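Local coordinates for protein 5-carboxymethyl-2-hydroxymuconate delta-isomerase (Bordetella bronchiseptica, PDB 4JJ9) that probably catalyses the isomerisation of 5-carboxymethyl-2-hydroxymuconate in homoprotocatechuate breakdown, working as a trimer of alpha-beta subunits, at residues R45-A50 with R126-P131; Q61-G66 with L101-G106; P24-L29 with D49-V54; R36-G41 with A130-Q135. All coordinates share one frame; numbering follows the deposited sequence.

Contact 1: R45-A50 with R126-P131; sequences RGLADA and RALLAP
Leu128 on helix 111-135 meets Gly46 and Leu47 on helix 40-51. This is a helix-to-helix contact within the alpha-beta fold of the tautomerase superfamily, where the helices of the chain pack together over the beta sheet. The backbones come near each other at Gly46 and Leu128, whose CA atoms are 7.1 Å apart. Gly46 has no side chain, and this lets the leucine lie directly on the helix backbone.

The tight part is made by the two methyls of Leu128. CD1 sits 3.6 Å from Gly46 C and 3.7 Å from Leu47 N. CD2 approaches the CA of Gly46. Leu128 reaches this place because its CG stands opposite the carbonyl carbon, chi1 -71°, and its CB points at the other helix. Leu47 starts off to one side, but its branch swings in to meet the same CD1. Leu47 is buried. It also packs on Ile121 and Ala125 farther back along helix 111-135, and Ala50 continues the seam against Ala124.

Leu128 bears on Gly46 and Leu47 with its methyls, yet the residue as a whole stays partly exposed. The loose side belongs to Arg45, which is exposed and whose side chain leads away from helix 111-135. The outer flanks of both segments belong to the trimer. Arg45 and Ala48 pack on Ala79 of the third subunit, while Arg126 and Leu129 pack on Phe155 of the second subunit. The contact is purely apolar, and between the two side chains the approach is closest where Leu47 CG lies 3.9 Å from Leu128 CD1.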
# COMPACT_ATOMS: atom_id res chain seq x y z
N ARG A 45 13.55 5.90 11.80
CA ARG A 45 13.69 6.72 13.01
C ARG A 45 14.02 8.16 12.66
O ARG A 45 13.43 9.10 13.22
CB ARG A 45 14.74 6.14 13.96
CG ARG A 45 14.33 4.84 14.61
CD ARG A 45 15.29 4.41 15.73
NE ARG A 45 16.61 3.97 15.24
CZ ARG A 45 16.87 2.77 14.72
NH1 ARG A 45 15.91 1.86 14.58
NH2 ARG A 45 18.10 2.48 14.32
N GLY A 46 14.95 8.34 11.72
CA GLY A 46 15.34 9.67 11.26
C GLY A 46 14.19 10.44 10.64
O GLY A 46 14.07 11.66 10.82
N LEU A 47 13.34 9.74 9.88
CA LEU A 47 12.18 10.37 9.24
C LEU A 47 11.11 10.76 10.26
O LEU A 47 10.51 11.83 10.14
CB LEU A 47 11.60 9.47 8.15
CG LEU A 47 12.44 9.37 6.88
CD1 LEU A 47 11.97 8.20 5.99
CD2 LEU A 47 12.46 10.69 6.09
N ALA A 48 10.89 9.90 11.25
CA ALA A 48 9.94 10.18 12.33
C ALA A 48 10.40 11.39 13.13
O ALA A 48 9.61 12.29 13.42
CB ALA A 48 9.77 8.97 13.24
N ASP A 49 11.69 11.43 13.45
CA ASP A 49 12.29 12.59 14.12
C ASP A 49 12.05 13.87 13.33
O ASP A 49 11.67 14.90 13.90
CB ASP A 49 13.80 12.38 14.33
CG ASP A 49 14.11 11.42 15.46
OD1 ASP A 49 13.18 10.97 16.16
OD2 ASP A 49 15.30 11.10 15.64
N ALA A 50 12.24 13.79 12.01
CA ALA A 50 12.03 14.94 11.13
C ALA A 50 10.57 15.40 11.09
O ALA A 50 10.30 16.59 11.08
CB ALA A 50 12.53 14.63 9.73
N ARG A 126 16.67 12.94 1.89
CA ARG A 126 17.90 13.14 1.11
C ARG A 126 19.13 12.87 1.97
O ARG A 126 20.06 12.18 1.53
CB ARG A 126 17.98 14.57 0.55
CG ARG A 126 17.27 14.81 -0.77
CD ARG A 126 17.64 16.18 -1.35
NE ARG A 126 16.83 16.56 -2.51
CZ ARG A 126 17.27 16.60 -3.77
NH1 ARG A 126 18.52 16.27 -4.07
NH2 ARG A 126 16.44 16.97 -4.75
N ALA A 127 19.12 13.39 3.19
CA ALA A 127 20.25 13.25 4.12
C ALA A 127 20.43 11.81 4.59
O ALA A 127 21.56 11.31 4.65
CB ALA A 127 20.09 14.18 5.31
N LEU A 128 19.33 11.13 4.91
CA LEU A 128 19.38 9.78 5.45
C LEU A 128 19.72 8.74 4.39
O LEU A 128 20.33 7.72 4.70
CB LEU A 128 18.05 9.41 6.12
CG LEU A 128 17.73 10.12 7.44
CD1 LEU A 128 16.23 10.10 7.67
CD2 LEU A 128 18.49 9.49 8.62
N LEU A 129 19.30 9.00 3.16
CA LEU A 129 19.52 8.05 2.07
C LEU A 129 20.74 8.36 1.19
O LEU A 129 21.01 7.64 0.24
CB LEU A 129 18.25 7.89 1.23
CG LEU A 129 17.00 7.43 1.99
CD1 LEU A 129 15.74 7.67 1.17
CD2 LEU A 129 17.09 5.96 2.41
N ALA A 130 21.47 9.42 1.53
CA ALA A 130 22.66 9.84 0.76
C ALA A 130 23.77 8.78 0.60
O ALA A 130 24.32 8.63 -0.50
CB ALA A 130 23.23 11.15 1.31
N PRO A 131 24.12 8.05 1.69
CA PRO A 131 25.13 6.99 1.55
C PRO A 131 24.78 5.93 0.51
O PRO A 131 25.67 5.34 -0.10
CB PRO A 131 25.16 6.36 2.95
CG PRO A 131 24.81 7.49 3.85
CD PRO A 131 23.75 8.25 3.11

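Contact 2: Q61-G66 with L101-G106; sequences QVFPTG and LNLRMG
Phe63 meets Leu103 and Met105, so the loop 61-66 is joined to the end of strand 97-105.

The aromatic packing comes first. The outer end of the Phe63 ring points at the strand. Its CZ lies 3.7 Å from Leu103 CD2, an approach oblique to the ring. Met105 comes to the ring edge instead, with CB close to the ring plane and 4.1 Å from CE1. One face of the ring is covered from within its own segment by Val62 CG1, 3.8 Å above the ring centre.

The aliphatic packing is lighter. Met105 is a selenomethionine whose chain bends at chi3, -72°, and its CE ends 4.4 Å from Val62 CG1. All four touching residues are buried, and the two segments meet through apolar side chains.

Polar groups are used elsewhere. Arg104 takes no part in the packing; its guanidinium makes salt bridges to Glu149 and to Asp145 of the third subunit.

The contact closes one end of the sheet-helix core. Val62 and Phe63 rest on Val113 and Ala117 of helix 111-135, Leu103 on Ile121 of that helix and Leu26 of strand 25-31, and Met105 on Ile144 of strand 138-146.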
# COMPACT_ATOMS: atom_id res chain seq x y z
N GLN A 61 2.80 21.78 16.59
CA GLN A 61 3.22 20.55 15.92
C GLN A 61 2.16 20.10 14.90
O GLN A 61 1.00 19.92 15.25
CB GLN A 61 3.46 19.46 16.96
CG GLN A 61 4.49 18.42 16.57
CD GLN A 61 4.79 17.43 17.69
OE1 GLN A 61 4.44 16.25 17.61
NE2 GLN A 61 5.45 17.92 18.74
N VAL A 62 2.58 19.92 13.65
CA VAL A 62 1.65 19.48 12.61
C VAL A 62 1.33 17.99 12.73
O VAL A 62 0.18 17.58 12.61
CB VAL A 62 2.18 19.83 11.19
CG1 VAL A 62 1.31 19.20 10.10
CG2 VAL A 62 2.23 21.34 11.02
N PHE A 63 2.36 17.20 12.99
CA PHE A 63 2.20 15.76 13.11
C PHE A 63 2.31 15.38 14.58
O PHE A 63 3.38 15.53 15.16
CB PHE A 63 3.26 15.04 12.27
CG PHE A 63 3.24 15.45 10.82
CD1 PHE A 63 2.11 15.21 10.05
CD2 PHE A 63 4.32 16.09 10.24
CE1 PHE A 63 2.05 15.60 8.72
CE2 PHE A 63 4.28 16.49 8.90
CZ PHE A 63 3.14 16.24 8.14
N PRO A 64 1.19 14.93 15.18
CA PRO A 64 1.17 14.56 16.60
C PRO A 64 2.08 13.38 16.87
O PRO A 64 2.11 12.42 16.08
CB PRO A 64 -0.29 14.17 16.85
CG PRO A 64 -1.06 14.81 15.76
CD PRO A 64 -0.14 14.79 14.57
N THR A 65 2.82 13.45 17.98
CA THR A 65 3.76 12.41 18.36
C THR A 65 3.08 11.06 18.52
O THR A 65 3.54 10.07 17.96
CB THR A 65 4.51 12.79 19.65
OG1 THR A 65 4.97 14.15 19.53
CG2 THR A 65 5.71 11.88 19.87
N GLY A 66 1.96 11.04 19.24
CA GLY A 66 1.19 9.81 19.44
C GLY A 66 0.70 9.12 18.19
O GLY A 66 0.53 7.89 18.18
N LEU A 101 8.62 6.80 -1.14
CA LEU A 101 8.16 7.24 0.18
C LEU A 101 6.83 7.97 0.02
O LEU A 101 6.70 8.84 -0.84
CB LEU A 101 9.19 8.19 0.82
CG LEU A 101 10.57 7.67 1.26
CD1 LEU A 101 11.40 7.26 0.05
CD2 LEU A 101 11.28 8.78 2.03
N ASN A 102 5.85 7.59 0.82
CA ASN A 102 4.53 8.21 0.72
C ASN A 102 4.06 8.61 2.11
O ASN A 102 3.95 7.76 2.99
CB ASN A 102 3.55 7.23 0.07
CG ASN A 102 2.14 7.81 -0.08
OD1 ASN A 102 1.40 7.90 0.90
ND2 ASN A 102 1.77 8.17 -1.30
N LEU A 103 3.82 9.90 2.30
CA LEU A 103 3.21 10.40 3.53
C LEU A 103 1.73 10.62 3.27
O LEU A 103 1.36 11.33 2.31
CB LEU A 103 3.86 11.72 3.97
CG LEU A 103 3.19 12.39 5.18
CD1 LEU A 103 3.28 11.51 6.42
CD2 LEU A 103 3.79 13.76 5.45
N ARG A 104 0.89 10.03 4.11
CA ARG A 104 -0.55 10.28 4.06
C ARG A 104 -0.86 11.20 5.23
O ARG A 104 -0.65 10.83 6.39
CB ARG A 104 -1.34 8.97 4.15
CG ARG A 104 -2.84 9.15 3.92
CD ARG A 104 -3.57 7.86 4.18
NE ARG A 104 -5.01 8.07 4.31
CZ ARG A 104 -5.93 7.44 3.58
NH1 ARG A 104 -5.57 6.55 2.67
NH2 ARG A 104 -7.23 7.70 3.78
N MSE A 105 -1.32 12.41 4.93
CA MSE A 105 -1.59 13.41 5.96
C MSE A 105 -3.06 13.82 5.97
O MSE A 105 -3.81 13.47 5.07
CB MSE A 105 -0.66 14.63 5.82
CG MSE A 105 -0.95 15.58 4.66
SE MSE A 105 0.33 17.09 4.69
CE MSE A 105 -0.35 18.09 6.23
N GLY A 106 -3.46 14.56 6.99
CA GLY A 106 -4.85 14.96 7.15
C GLY A 106 -5.28 16.13 6.28
O GLY A 106 -4.46 16.95 5.85

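Contact 3: P24-L29 with D49-V54; sequences PHLVIL and DAMLTV
Met51 O accepts a hydrogen bond from Val54 N at 3.2 Å, and the side chain of the same residue touches Pro24 and Leu26. The bond closes a type I beta turn from Met51 to Val54. Thr53 N bonds to Ala50 O at the same length. A further bond from Thr53 OG1 to Asp49 O is weak.

The contact itself is made by the side chain of Met51, a selenomethionine. It points at strand 25-31 and bends at chi3, 65°, which turns the methyl off the line of the chain. CE then meets Pro24 CB at 3.9 Å. The selenium rests beside Leu26, 4.2 Å from CD2 and equally far from CB. The side chains of Leu26 and Met51 meet at a slant.

This is the packing of a beta-alpha-beta unit: strand 25-31, helix 40-51 and strand 69-80, with the helix laid on the sheet. Met51 also touches Val70 on strand 69-80, Leu103 on strand 97-105 and Ile121 on helix 111-135. Pro24 stands at the start of the first strand, the place of the amino-terminal proline in relatives of the tautomerase superfamily. Here the modelled chain continues before it.

All three touching residues are buried, and they meet through carbon and selenium alone. The hold therefore comes from shape and from the exclusion of water, while the backbone bonds of Thr53 N to Ala50 O and Val54 N to Met51 O stay within segment 49-54.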
# COMPACT_ATOMS: atom_id res chain seq x y z
N PRO A 24 -1.10 10.47 10.94
CA PRO A 24 -0.15 10.60 9.83
C PRO A 24 0.75 9.38 9.73
O PRO A 24 1.35 8.97 10.72
CB PRO A 24 0.66 11.84 10.22
CG PRO A 24 0.61 11.88 11.71
CD PRO A 24 -0.75 11.34 12.08
N HIS A 25 0.83 8.79 8.54
CA HIS A 25 1.73 7.66 8.35
C HIS A 25 2.55 7.76 7.08
O HIS A 25 2.06 8.17 6.03
CB HIS A 25 1.01 6.30 8.48
CG HIS A 25 0.09 5.97 7.35
ND1 HIS A 25 -1.28 6.07 7.46
CD2 HIS A 25 0.34 5.49 6.11
CE1 HIS A 25 -1.84 5.69 6.32
NE2 HIS A 25 -0.88 5.33 5.49
N LEU A 26 3.82 7.40 7.22
CA LEU A 26 4.75 7.45 6.12
C LEU A 26 5.17 6.02 5.83
O LEU A 26 5.75 5.35 6.68
CB LEU A 26 5.94 8.35 6.47
CG LEU A 26 7.28 8.38 5.73
CD1 LEU A 26 7.23 7.97 4.26
CD2 LEU A 26 7.92 9.78 5.89
N VAL A 27 4.84 5.55 4.63
CA VAL A 27 5.18 4.20 4.20
C VAL A 27 6.28 4.28 3.15
O VAL A 27 6.20 5.09 2.23
CB VAL A 27 3.95 3.45 3.63
CG1 VAL A 27 4.32 2.03 3.16
CG2 VAL A 27 2.86 3.40 4.68
N ILE A 28 7.31 3.46 3.33
CA ILE A 28 8.38 3.33 2.36
C ILE A 28 8.29 1.97 1.68
O ILE A 28 8.30 0.93 2.35
CB ILE A 28 9.78 3.48 3.00
CG1 ILE A 28 9.85 4.71 3.92
CG2 ILE A 28 10.83 3.54 1.88
CD1 ILE A 28 11.21 4.88 4.62
N LEU A 29 8.19 1.98 0.36
CA LEU A 29 8.24 0.76 -0.44
C LEU A 29 9.55 0.82 -1.21
O LEU A 29 9.79 1.77 -1.95
CB LEU A 29 7.07 0.70 -1.42
CG LEU A 29 5.66 0.88 -0.84
CD1 LEU A 29 4.66 0.70 -1.98
CD2 LEU A 29 5.42 -0.15 0.27
N ASP A 49 11.69 11.43 13.45
CA ASP A 49 12.29 12.59 14.12
C ASP A 49 12.05 13.87 13.33
O ASP A 49 11.67 14.90 13.90
CB ASP A 49 13.80 12.38 14.33
CG ASP A 49 14.11 11.42 15.46
OD1 ASP A 49 13.18 10.97 16.16
OD2 ASP A 49 15.30 11.10 15.64
N ALA A 50 12.24 13.79 12.01
CA ALA A 50 12.03 14.94 11.13
C ALA A 50 10.57 15.40 11.09
O ALA A 50 10.30 16.59 11.08
CB ALA A 50 12.53 14.63 9.73
N MSE A 51 9.63 14.45 11.07
CA MSE A 51 8.20 14.77 11.05
C MSE A 51 7.77 15.58 12.28
O MSE A 51 7.00 16.54 12.16
CB MSE A 51 7.36 13.51 10.95
CG MSE A 51 7.33 12.91 9.56
SE MSE A 51 6.36 11.22 9.49
CE MSE A 51 4.57 11.85 9.94
N LEU A 52 8.29 15.21 13.44
CA LEU A 52 7.93 15.85 14.71
C LEU A 52 8.46 17.29 14.83
O LEU A 52 8.08 18.02 15.75
CB LEU A 52 8.38 14.98 15.89
CG LEU A 52 7.82 13.54 15.96
CD1 LEU A 52 8.36 12.78 17.15
CD2 LEU A 52 6.30 13.51 15.97
N THR A 53 9.30 17.69 13.88
CA THR A 53 9.90 19.03 13.83
C THR A 53 9.03 20.06 13.08
O THR A 53 9.21 21.28 13.24
CB THR A 53 11.33 18.96 13.20
OG1 THR A 53 12.20 18.24 14.09
CG2 THR A 53 11.92 20.34 12.94
N VAL A 54 8.09 19.57 12.28
CA VAL A 54 7.26 20.44 11.43
C VAL A 54 6.25 21.23 12.28
O VAL A 54 5.48 20.65 13.04
CB VAL A 54 6.54 19.64 10.32
CG1 VAL A 54 5.70 20.56 9.43
CG2 VAL A 54 7.55 18.88 9.48

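Contact 4: R36-G41 with A130-Q135; sequences RDLDMG and APLLQQ
Leu132 sends its CD1 methyl against two neighbours of the other segment, Asp37 and Leu38.

The apolar packing is tight. Leu38 CG lies 3.5 Å from Leu132 CD1, closer than usual van der Waals contact for two carbons. Both methyls of Leu38 flank the same atom, CD2 at 3.9 Å and CD1 at 4.0 Å. The two leucine side chains cross at about a right angle. Leu132 has chi1 at -138°, away from any staggered position, and may be somewhat strained. Leu38 has its CG between the backbone N and the carbonyl carbon, chi1 46°. Leu132 is buried and also packs on Val138 of strand 138-146.

Asp37 adds its aliphatic part. Its CB is 3.5 Å from Leu132 CD1, again with the side chains nearly perpendicular.

In the tautomerase-like alpha-beta fold, this contact joins the lead-in to helix 40-51 with the far end of helix 111-135. That end is kinked near Pro131, which as a proline has no N-H to give to the turn before. The bonds there are few and mostly weak, such as Leu133 N to Ala130 O.

The charged groups come last. Asp37 OD2 brushes Leu132 CD1 at 3.9 Å and has its salt bridge to Arg136 NE outside the segments. Asp37 thus meets Leu132 with its CB and Arg136, four residues on, with its carboxylate. Asp39 is the N-cap of helix 40-51. Its OD1 takes a weak bond from Gly41 N at 3.0 Å, with an angle of 133° at the hydrogen.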
# COMPACT_ATOMS: atom_id res chain seq x y z
N ARG A 36 20.96 -4.50 1.92
CA ARG A 36 22.38 -4.81 1.92
C ARG A 36 23.22 -3.55 2.15
O ARG A 36 24.34 -3.63 2.65
CB ARG A 36 22.78 -5.47 0.59
CG ARG A 36 22.00 -6.76 0.30
CD ARG A 36 22.23 -7.30 -1.11
NE ARG A 36 21.99 -8.74 -1.15
CZ ARG A 36 20.82 -9.32 -1.42
NH1 ARG A 36 19.74 -8.59 -1.70
NH2 ARG A 36 20.73 -10.64 -1.43
N ASP A 37 22.65 -2.39 1.80
CA ASP A 37 23.38 -1.12 1.78
C ASP A 37 23.22 -0.25 3.03
O ASP A 37 24.11 0.55 3.33
CB ASP A 37 22.96 -0.27 0.57
CG ASP A 37 23.15 -0.98 -0.76
OD1 ASP A 37 23.96 -1.92 -0.85
OD2 ASP A 37 22.47 -0.56 -1.72
N LEU A 38 22.09 -0.36 3.71
CA LEU A 38 21.87 0.42 4.94
C LEU A 38 20.83 -0.18 5.87
O LEU A 38 20.06 -1.06 5.48
CB LEU A 38 21.53 1.89 4.66
CG LEU A 38 20.52 2.35 3.60
CD1 LEU A 38 19.24 1.53 3.61
CD2 LEU A 38 20.22 3.85 3.76
N ASP A 39 20.82 0.32 7.10
CA ASP A 39 19.85 -0.05 8.10
C ASP A 39 18.62 0.83 7.89
O ASP A 39 18.65 2.03 8.18
CB ASP A 39 20.43 0.16 9.50
CG ASP A 39 19.42 -0.08 10.61
OD1 ASP A 39 18.35 -0.68 10.37
OD2 ASP A 39 19.72 0.31 11.75
N MSE A 40 17.56 0.21 7.38
CA MSE A 40 16.35 0.94 7.05
C MSE A 40 15.59 1.37 8.31
O MSE A 40 14.80 2.31 8.27
CB MSE A 40 15.47 0.11 6.12
CG MSE A 40 14.24 0.81 5.56
SE MSE A 40 14.56 2.46 4.54
CE MSE A 40 16.27 2.05 3.71
N GLY A 41 15.84 0.67 9.42
CA GLY A 41 15.27 1.05 10.71
C GLY A 41 15.74 2.43 11.13
O GLY A 41 14.96 3.24 11.61
N ALA A 130 21.47 9.42 1.53
CA ALA A 130 22.66 9.84 0.76
C ALA A 130 23.77 8.78 0.60
O ALA A 130 24.32 8.63 -0.50
CB ALA A 130 23.23 11.15 1.31
N PRO A 131 24.12 8.05 1.69
CA PRO A 131 25.13 6.99 1.55
C PRO A 131 24.78 5.93 0.51
O PRO A 131 25.67 5.34 -0.10
CB PRO A 131 25.16 6.36 2.95
CG PRO A 131 24.81 7.49 3.85
CD PRO A 131 23.75 8.25 3.11
N LEU A 132 23.48 5.69 0.31
CA LEU A 132 22.98 4.78 -0.72
C LEU A 132 23.49 5.18 -2.11
O LEU A 132 23.93 4.34 -2.89
CB LEU A 132 21.45 4.82 -0.71
CG LEU A 132 20.57 3.59 -0.84
CD1 LEU A 132 20.96 2.53 0.16
CD2 LEU A 132 19.12 4.00 -0.61
N LEU A 133 23.41 6.47 -2.39
CA LEU A 133 23.72 7.00 -3.71
C LEU A 133 25.21 6.91 -4.05
O LEU A 133 25.57 6.92 -5.22
CB LEU A 133 23.21 8.44 -3.84
CG LEU A 133 21.71 8.64 -3.69
CD1 LEU A 133 21.36 10.08 -3.98
CD2 LEU A 133 20.92 7.70 -4.61
N GLN A 134 26.05 6.82 -3.03
CA GLN A 134 27.49 6.71 -3.24
C GLN A 134 27.89 5.37 -3.87
O GLN A 134 28.86 5.30 -4.63
CB GLN A 134 28.26 6.94 -1.93
CG GLN A 134 29.77 7.11 -2.09
CD GLN A 134 30.47 7.57 -0.81
OE1 GLN A 134 31.68 7.83 -0.82
NE2 GLN A 134 29.72 7.67 0.28
N GLN A 135 27.13 4.31 -3.59
CA GLN A 135 27.52 2.96 -4.02
C GLN A 135 26.48 2.20 -4.84
O GLN A 135 26.63 0.99 -5.07
CB GLN A 135 27.98 2.13 -2.82
CG GLN A 135 29.21 2.68 -2.11
CD GLN A 135 29.76 1.74 -1.06
OE1 GLN A 135 29.08 1.39 -0.10
NE2 GLN A 135 31.00 1.33 -1.25

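From the N terminus, strand 25-31 opens contact 3, which closes a short loop when the end of helix 40-51 returns to it. Before that, 36-41 opens contact 4 and 45-50 opens contact 1. Contact 4 therefore crosses contact 3, and contacts 1 and 3 share Asp49 and Ala50. Contact 2 then opens at 61-66 and closes on strand 97-105. Contacts 1 and 4 end on the same part of helix 111-135; contact 2 lies inside both. Contact 1 joins the two helices, and contact 4 joins the loop leading into helix 40-51 to the end of helix 111-135. Contacts 2 and 3 tie a loop and a helix end to neighbouring strands of one sheet.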